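Local coordinates for STING-associated CdnE c-di-GMP synthase (Flavobacteriaceae, PDB 6WT8), which probably joins two GTP molecules into the cyclic dinucleotide c-di-GMP, the signal for a partner bacterial STING receptor in CBASS anti-phage defence, at residues S48-E53 with K261-D266; R241-D246 with R252-I257. All coordinates share one frame; numbering follows the deposited sequence.

Contact 1 of 2, residues S48-E53 with K261-D266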
loop_
_atom_site.group_PDB
_atom_site.type_symbol
_atom_site.label_atom_id
_atom_site.label_comp_id
_atom_site.label_asym_id
_atom_site.label_seq_id
_atom_site.Cartn_x
_atom_site.Cartn_y
_atom_site.Cartn_z
ATOM N N SER A 48 11.257 -23.675 -3.710
ATOM C CA SER A 48 12.085 -22.507 -3.380
ATOM C C SER A 48 12.015 -21.447 -4.475
ATOM O O SER A 48 11.946 -20.245 -4.187
ATOM C CB SER A 48 13.529 -22.924 -3.175
ATOM O OG SER A 48 14.304 -21.736 -3.131
ATOM N N ILE A 49 12.088 -21.858 -5.745
ATOM C CA ILE A 49 11.990 -20.861 -6.816
ATOM C C ILE A 49 10.648 -20.138 -6.781
ATOM O O ILE A 49 10.562 -18.914 -6.985
ATOM C CB ILE A 49 12.239 -21.542 -8.174
ATOM C CG1 ILE A 49 13.670 -22.044 -8.207
ATOM C CG2 ILE A 49 12.001 -20.589 -9.307
ATOM C CD1 ILE A 49 13.872 -23.014 -9.388
ATOM N N TYR A 50 9.574 -20.883 -6.537
ATOM C CA TYR A 50 8.271 -20.242 -6.396
ATOM C C TYR A 50 8.290 -19.206 -5.277
ATOM O O TYR A 50 7.749 -18.104 -5.432
ATOM C CB TYR A 50 7.209 -21.297 -6.111
ATOM C CG TYR A 50 5.840 -20.725 -5.780
ATOM C CD1 TYR A 50 5.151 -19.936 -6.695
ATOM C CD2 TYR A 50 5.264 -20.977 -4.546
ATOM C CE1 TYR A 50 3.840 -19.375 -6.390
ATOM C CE2 TYR A 50 3.969 -20.440 -4.236
ATOM C CZ TYR A 50 3.296 -19.658 -5.151
ATOM O OH TYR A 50 2.022 -19.118 -4.911
ATOM N N ILE A 51 8.806 -19.601 -4.121
ATOM C CA ILE A 51 8.887 -18.651 -2.994
ATOM C C ILE A 51 9.703 -17.414 -3.381
ATOM O O ILE A 51 9.280 -16.259 -3.138
ATOM C CB ILE A 51 9.493 -19.348 -1.771
ATOM C CG1 ILE A 51 8.566 -20.454 -1.273
ATOM C CG2 ILE A 51 9.816 -18.321 -0.667
ATOM C CD1 ILE A 51 9.257 -21.424 -0.317
ATOM N N LYS A 52 10.860 -17.633 -4.017
ATOM C CA LYS A 52 11.731 -16.499 -4.380
ATOM C C LYS A 52 11.020 -15.537 -5.308
ATOM O O LYS A 52 11.093 -14.305 -5.136
ATOM C CB LYS A 52 13.013 -16.998 -5.074
ATOM C CG LYS A 52 13.989 -17.540 -4.116
ATOM C CD LYS A 52 15.345 -17.826 -4.828
ATOM C CE LYS A 52 15.216 -18.881 -5.907
ATOM N NZ LYS A 52 16.610 -19.341 -6.433
ATOM N N GLU A 53 10.389 -16.071 -6.357
ATOM C CA GLU A 53 9.802 -15.194 -7.358
ATOM C C GLU A 53 8.543 -14.539 -6.821
ATOM O O GLU A 53 8.234 -13.399 -7.199
ATOM C CB GLU A 53 9.579 -16.004 -8.639
ATOM C CG GLU A 53 10.997 -16.401 -9.159
ATOM C CD GLU A 53 11.037 -16.972 -10.558
ATOM O OE1 GLU A 53 9.962 -17.078 -11.184
ATOM O OE2 GLU A 53 12.172 -17.338 -11.017
ATOM N N LYS A 261 0.646 -11.930 -0.741
ATOM C CA LYS A 261 -0.259 -11.509 -1.818
ATOM C C LYS A 261 -0.275 -12.531 -2.945
ATOM O O LYS A 261 -1.347 -12.865 -3.472
ATOM C CB LYS A 261 0.153 -10.134 -2.346
ATOM C CG LYS A 261 -0.195 -8.978 -1.429
ATOM C CD LYS A 261 0.170 -7.689 -2.171
ATOM C CE LYS A 261 -0.030 -6.489 -1.355
ATOM N NZ LYS A 261 0.065 -5.326 -2.350
ATOM N N ASN A 262 0.887 -13.085 -3.295
ATOM C CA ASN A 262 0.931 -14.096 -4.347
ATOM C C ASN A 262 0.223 -15.363 -3.895
ATOM O O ASN A 262 -0.470 -16.000 -4.697
ATOM C CB ASN A 262 2.404 -14.405 -4.714
ATOM C CG ASN A 262 2.915 -13.475 -5.845
ATOM O OD1 ASN A 262 2.356 -13.497 -6.943
ATOM N ND2 ASN A 262 3.922 -12.640 -5.576
ATOM N N ILE A 263 0.475 -15.811 -2.659
ATOM C CA ILE A 263 -0.213 -17.017 -2.168
ATOM C C ILE A 263 -1.719 -16.805 -2.214
ATOM O O ILE A 263 -2.469 -17.680 -2.648
ATOM C CB ILE A 263 0.232 -17.359 -0.735
ATOM C CG1 ILE A 263 1.716 -17.702 -0.676
ATOM C CG2 ILE A 263 -0.608 -18.490 -0.110
ATOM C CD1 ILE A 263 2.210 -18.619 -1.693
ATOM N N LYS A 264 -2.188 -15.629 -1.770
ATOM C CA LYS A 264 -3.636 -15.404 -1.800
ATOM C C LYS A 264 -4.183 -15.450 -3.236
ATOM O O LYS A 264 -5.274 -16.018 -3.515
ATOM C CB LYS A 264 -3.964 -14.047 -1.148
ATOM C CG LYS A 264 -5.478 -13.955 -0.865
ATOM C CD LYS A 264 -5.788 -12.734 0.053
ATOM C CE LYS A 264 -5.616 -11.411 -0.699
ATOM N NZ LYS A 264 -6.855 -11.046 -1.517
ATOM N N TYR A 265 -3.440 -14.858 -4.166
ATOM C CA TYR A 265 -3.876 -14.738 -5.542
ATOM C C TYR A 265 -4.043 -16.110 -6.175
ATOM O O TYR A 265 -5.042 -16.360 -6.841
ATOM C CB TYR A 265 -2.870 -13.865 -6.315
ATOM C CG TYR A 265 -3.389 -13.396 -7.662
ATOM C CD1 TYR A 265 -3.289 -14.193 -8.806
ATOM C CD2 TYR A 265 -3.964 -12.133 -7.775
ATOM C CE1 TYR A 265 -3.779 -13.722 -10.027
ATOM C CE2 TYR A 265 -4.440 -11.646 -9.016
ATOM C CZ TYR A 265 -4.331 -12.458 -10.107
ATOM O OH TYR A 265 -4.839 -12.004 -11.322
ATOM N N ASP A 266 -3.124 -17.034 -5.869
ATOM C CA ASP A 266 -3.116 -18.373 -6.461
ATOM C C ASP A 266 -3.932 -19.374 -5.664
ATOM O O ASP A 266 -4.116 -20.513 -6.115
ATOM C CB ASP A 266 -1.656 -18.842 -6.580
ATOM C CG ASP A 266 -0.911 -18.162 -7.747
ATOM O OD1 ASP A 266 -1.570 -17.820 -8.707
ATOM O OD2 ASP A 266 0.319 -17.991 -7.609
HETATM O O HOH W 1 5.883 -11.636 -7.533
#
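Y50 spans the gap to I263 and D266 with its phenol, and only the far end of the ring touches them. Its chi1 of 173° places CG anti to the backbone N, sending the ring across between helix segments whose axes come no closer than 11.1 Å, at 113°. The tight part lies here: CD1 of I263 comes obliquely to the ring, 3.6 Å from Y50 CE2, and also packs against the hydroxyl. D266 arrives from the opposite direction, at the ring edge and near the ring plane, with its carboxylate turned 35° from that plane. Y50 OH to D266 OD2, at 3.4 Å, is a weak and unsettled hydrogen bond. The firmer partner of D266 is R15, in a salt bridge with OD1. As in other CD-NTases, a nucleotidyltransferase core carrying the mixed sheet is probably joined to helices such as 46-56 and 253-266; helix 5-16 covers the ring through L8 and V12, while I353 of helix 336-360 touches I263. With an alanine in place of Y50, a gap is likely to open beside I263 CD1 and D266 OD2 to lose its hydroxyl neighbour. The looser side lies at E53 and N262, where a water replaces direct contact: it donates to E53 O at 3.0 Å and accepts from N262 ND2 at 2.9 Å. N262 ND2 also bonds to S54 O, and OD1 to R15.

Contact 2 of 2, residues R241-D246 with R252-I257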
loop_
_atom_site.group_PDB
_atom_site.type_symbol
_atom_site.label_atom_id
_atom_site.label_comp_id
_atom_site.label_asym_id
_atom_site.label_seq_id
_atom_site.Cartn_x
_atom_site.Cartn_y
_atom_site.Cartn_z
ATOM N N ARG A 241 5.302 4.298 6.297
ATOM C CA ARG A 241 5.576 3.340 7.367
ATOM C C ARG A 241 6.063 1.999 6.807
ATOM O O ARG A 241 6.953 1.381 7.409
ATOM C CB ARG A 241 4.329 3.164 8.238
ATOM C CG ARG A 241 4.128 4.330 9.216
ATOM C CD ARG A 241 2.822 4.095 10.008
ATOM N NE ARG A 241 2.775 5.190 11.006
ATOM C CZ ARG A 241 1.750 5.392 11.837
ATOM N NH1 ARG A 241 0.656 4.619 11.818
ATOM N NH2 ARG A 241 1.837 6.408 12.714
ATOM N N ILE A 242 5.465 1.525 5.691
ATOM C CA ILE A 242 5.959 0.289 5.075
ATOM C C ILE A 242 7.396 0.472 4.592
ATOM O O ILE A 242 8.259 -0.405 4.801
ATOM C CB ILE A 242 5.006 -0.158 3.960
ATOM C CG1 ILE A 242 3.726 -0.668 4.641
ATOM C CG2 ILE A 242 5.652 -1.243 3.105
ATOM C CD1 ILE A 242 2.560 -0.770 3.591
ATOM N N ASN A 243 7.689 1.609 3.955
ATOM C CA ASN A 243 9.056 1.815 3.466
ATOM C C ASN A 243 10.054 1.876 4.619
ATOM O O ASN A 243 11.147 1.271 4.564
ATOM C CB ASN A 243 9.101 3.069 2.596
ATOM C CG ASN A 243 8.507 2.827 1.212
ATOM O OD1 ASN A 243 8.377 1.673 0.765
ATOM N ND2 ASN A 243 8.111 3.917 0.522
ATOM N N VAL A 244 9.684 2.551 5.713
ATOM C CA VAL A 244 10.588 2.649 6.861
ATOM C C VAL A 244 10.772 1.303 7.537
ATOM O O VAL A 244 11.898 0.896 7.851
ATOM C CB VAL A 244 10.037 3.687 7.850
ATOM C CG1 VAL A 244 10.678 3.493 9.173
ATOM C CG2 VAL A 244 10.281 5.004 7.301
ATOM N N LYS A 245 9.670 0.563 7.785
ATOM C CA LYS A 245 9.859 -0.687 8.468
ATOM C C LYS A 245 10.558 -1.730 7.589
ATOM O O LYS A 245 11.271 -2.587 8.117
ATOM C CB LYS A 245 8.509 -1.185 9.014
ATOM C CG LYS A 245 8.780 -2.319 9.979
ATOM C CD LYS A 245 7.576 -2.906 10.648
ATOM C CE LYS A 245 7.291 -2.397 12.015
ATOM N NZ LYS A 245 7.023 -3.672 12.841
ATOM N N ASP A 246 10.453 -1.606 6.248
ATOM C CA ASP A 246 11.224 -2.518 5.415
ATOM C C ASP A 246 12.713 -2.294 5.656
ATOM O O ASP A 246 13.481 -3.259 5.770
ATOM C CB ASP A 246 10.884 -2.320 3.934
ATOM C CG ASP A 246 11.592 -3.368 3.059
ATOM O OD1 ASP A 246 11.253 -4.561 3.165
ATOM O OD2 ASP A 246 12.531 -3.047 2.321
ATOM N N ARG A 252 13.347 -7.223 4.533
ATOM C CA ARG A 252 12.559 -8.459 4.490
ATOM C C ARG A 252 11.051 -8.238 4.500
ATOM O O ARG A 252 10.309 -9.148 4.035
ATOM C CB ARG A 252 12.923 -9.370 5.667
ATOM C CG ARG A 252 14.244 -10.156 5.324
ATOM C CD ARG A 252 15.083 -10.245 6.510
ATOM N NE ARG A 252 16.157 -11.223 6.412
ATOM C CZ ARG A 252 17.451 -10.911 6.181
ATOM N NH1 ARG A 252 17.800 -9.675 5.835
ATOM N NH2 ARG A 252 18.387 -11.873 6.266
ATOM N N LEU A 253 10.564 -7.117 5.045
ATOM C CA LEU A 253 9.112 -6.940 5.213
ATOM C C LEU A 253 8.404 -6.992 3.872
ATOM O O LEU A 253 7.376 -7.675 3.734
ATOM C CB LEU A 253 8.825 -5.591 5.899
ATOM C CG LEU A 253 7.352 -5.175 5.885
ATOM C CD1 LEU A 253 6.563 -6.167 6.725
ATOM C CD2 LEU A 253 7.229 -3.756 6.459
ATOM N N LYS A 254 8.897 -6.258 2.890
ATOM C CA LYS A 254 8.208 -6.246 1.585
ATOM C C LYS A 254 8.211 -7.619 0.928
ATOM O O LYS A 254 7.219 -7.986 0.250
ATOM C CB LYS A 254 8.838 -5.237 0.634
ATOM C CG LYS A 254 8.556 -3.804 1.115
ATOM C CD LYS A 254 9.274 -2.821 0.133
ATOM C CE LYS A 254 9.213 -1.399 0.607
ATOM N NZ LYS A 254 9.713 -0.447 -0.439
ATOM N N ASN A 255 9.278 -8.398 1.112
ATOM C CA ASN A 255 9.281 -9.749 0.561
ATOM C C ASN A 255 8.155 -10.580 1.170
ATOM O O ASN A 255 7.459 -11.322 0.452
ATOM C CB ASN A 255 10.639 -10.416 0.826
ATOM C CG ASN A 255 11.765 -9.735 0.075
ATOM O OD1 ASN A 255 11.572 -9.207 -1.033
ATOM N ND2 ASN A 255 12.976 -9.826 0.630
HETATM N N MSE A 256 7.891 -10.403 2.479
HETATM C CA MSE A 256 6.780 -11.149 3.126
HETATM C C MSE A 256 5.439 -10.670 2.578
HETATM O O MSE A 256 4.528 -11.499 2.321
HETATM C CB MSE A 256 6.778 -11.018 4.659
HETATM C CG MSE A 256 7.966 -11.765 5.196
HETATM SE SE MSE A 256 7.861 -11.956 7.202
HETATM C CE MSE A 256 7.369 -10.063 7.674
ATOM N N ILE A 257 5.290 -9.357 2.376
ATOM C CA ILE A 257 4.005 -8.848 1.878
ATOM C C ILE A 257 3.719 -9.417 0.490
ATOM O O ILE A 257 2.594 -9.887 0.191
ATOM C CB ILE A 257 4.056 -7.320 1.855
ATOM C CG1 ILE A 257 3.942 -6.824 3.306
ATOM C CG2 ILE A 257 2.858 -6.736 1.004
ATOM C CD1 ILE A 257 4.212 -5.327 3.488
HETATM O O HOH W 2 11.788 0.910 1.746
HETATM O O HOH W 3 11.747 -6.764 1.473
#
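A chi1 of -175° brings the D246 carboxylate up to the first turn of helix 253-266, while K254, with CG anti to its carbonyl carbon (chi1 -69°) and the chain extended beyond, runs across that carboxylate at about a right angle. Two polar links result, one at each end of the lysine. At its backbone, K254 N donates to D246 OD1 over 2.9 Å in a nearly straight bond, 174° at the hydrogen, meeting the oxygen on its anti side but out of the carboxylate plane. At its tip, K254 NZ reaches N243 OD1 at 2.8 Å, tilted from the carbonyl plane; T95 O is a second acceptor for this amine. The two helices follow one another through a short turn, and amides in the first turn of the second one need acceptors from outside it. D246 supplies K254 N directly and serves N255 N through a water lying 2.8 Å from D246 OD1, while S249 OG bonds to L253 N. The helix start, and K254 NZ 4.7 Å from D246 OD2 though not in contact with it, would both probably favour a charged D246. On the apolar side, L253 CD2 lies 3.8 Å from K245 CB, whereas I242 CG2 meets I257 CD1 at 4.3 Å, a looser apolar approach; C285 of helix 278-287 touches both L253 and I257.

Helix 253-266 takes part in both contacts, its first turns in contact 2 and its last in contact 1, with centres 16 Å apart. Contact 2 joins neighbours in sequence, six residues apart, and lies about 10 Å from the centre of the chain, yet it is only partly buried. Contact 1 is the more buried although its centre is about 18 Å out, and it brings together segments 208 residues apart. The chemistry differs too: the 371 Å² of contact 2 mixes bonds of D246, K254 and N243, and a water at a helix-start amide, with apolar packing, whereas in contact 1 Y50 gives the largest single share of 167 Å² and enters every direct side-chain contact.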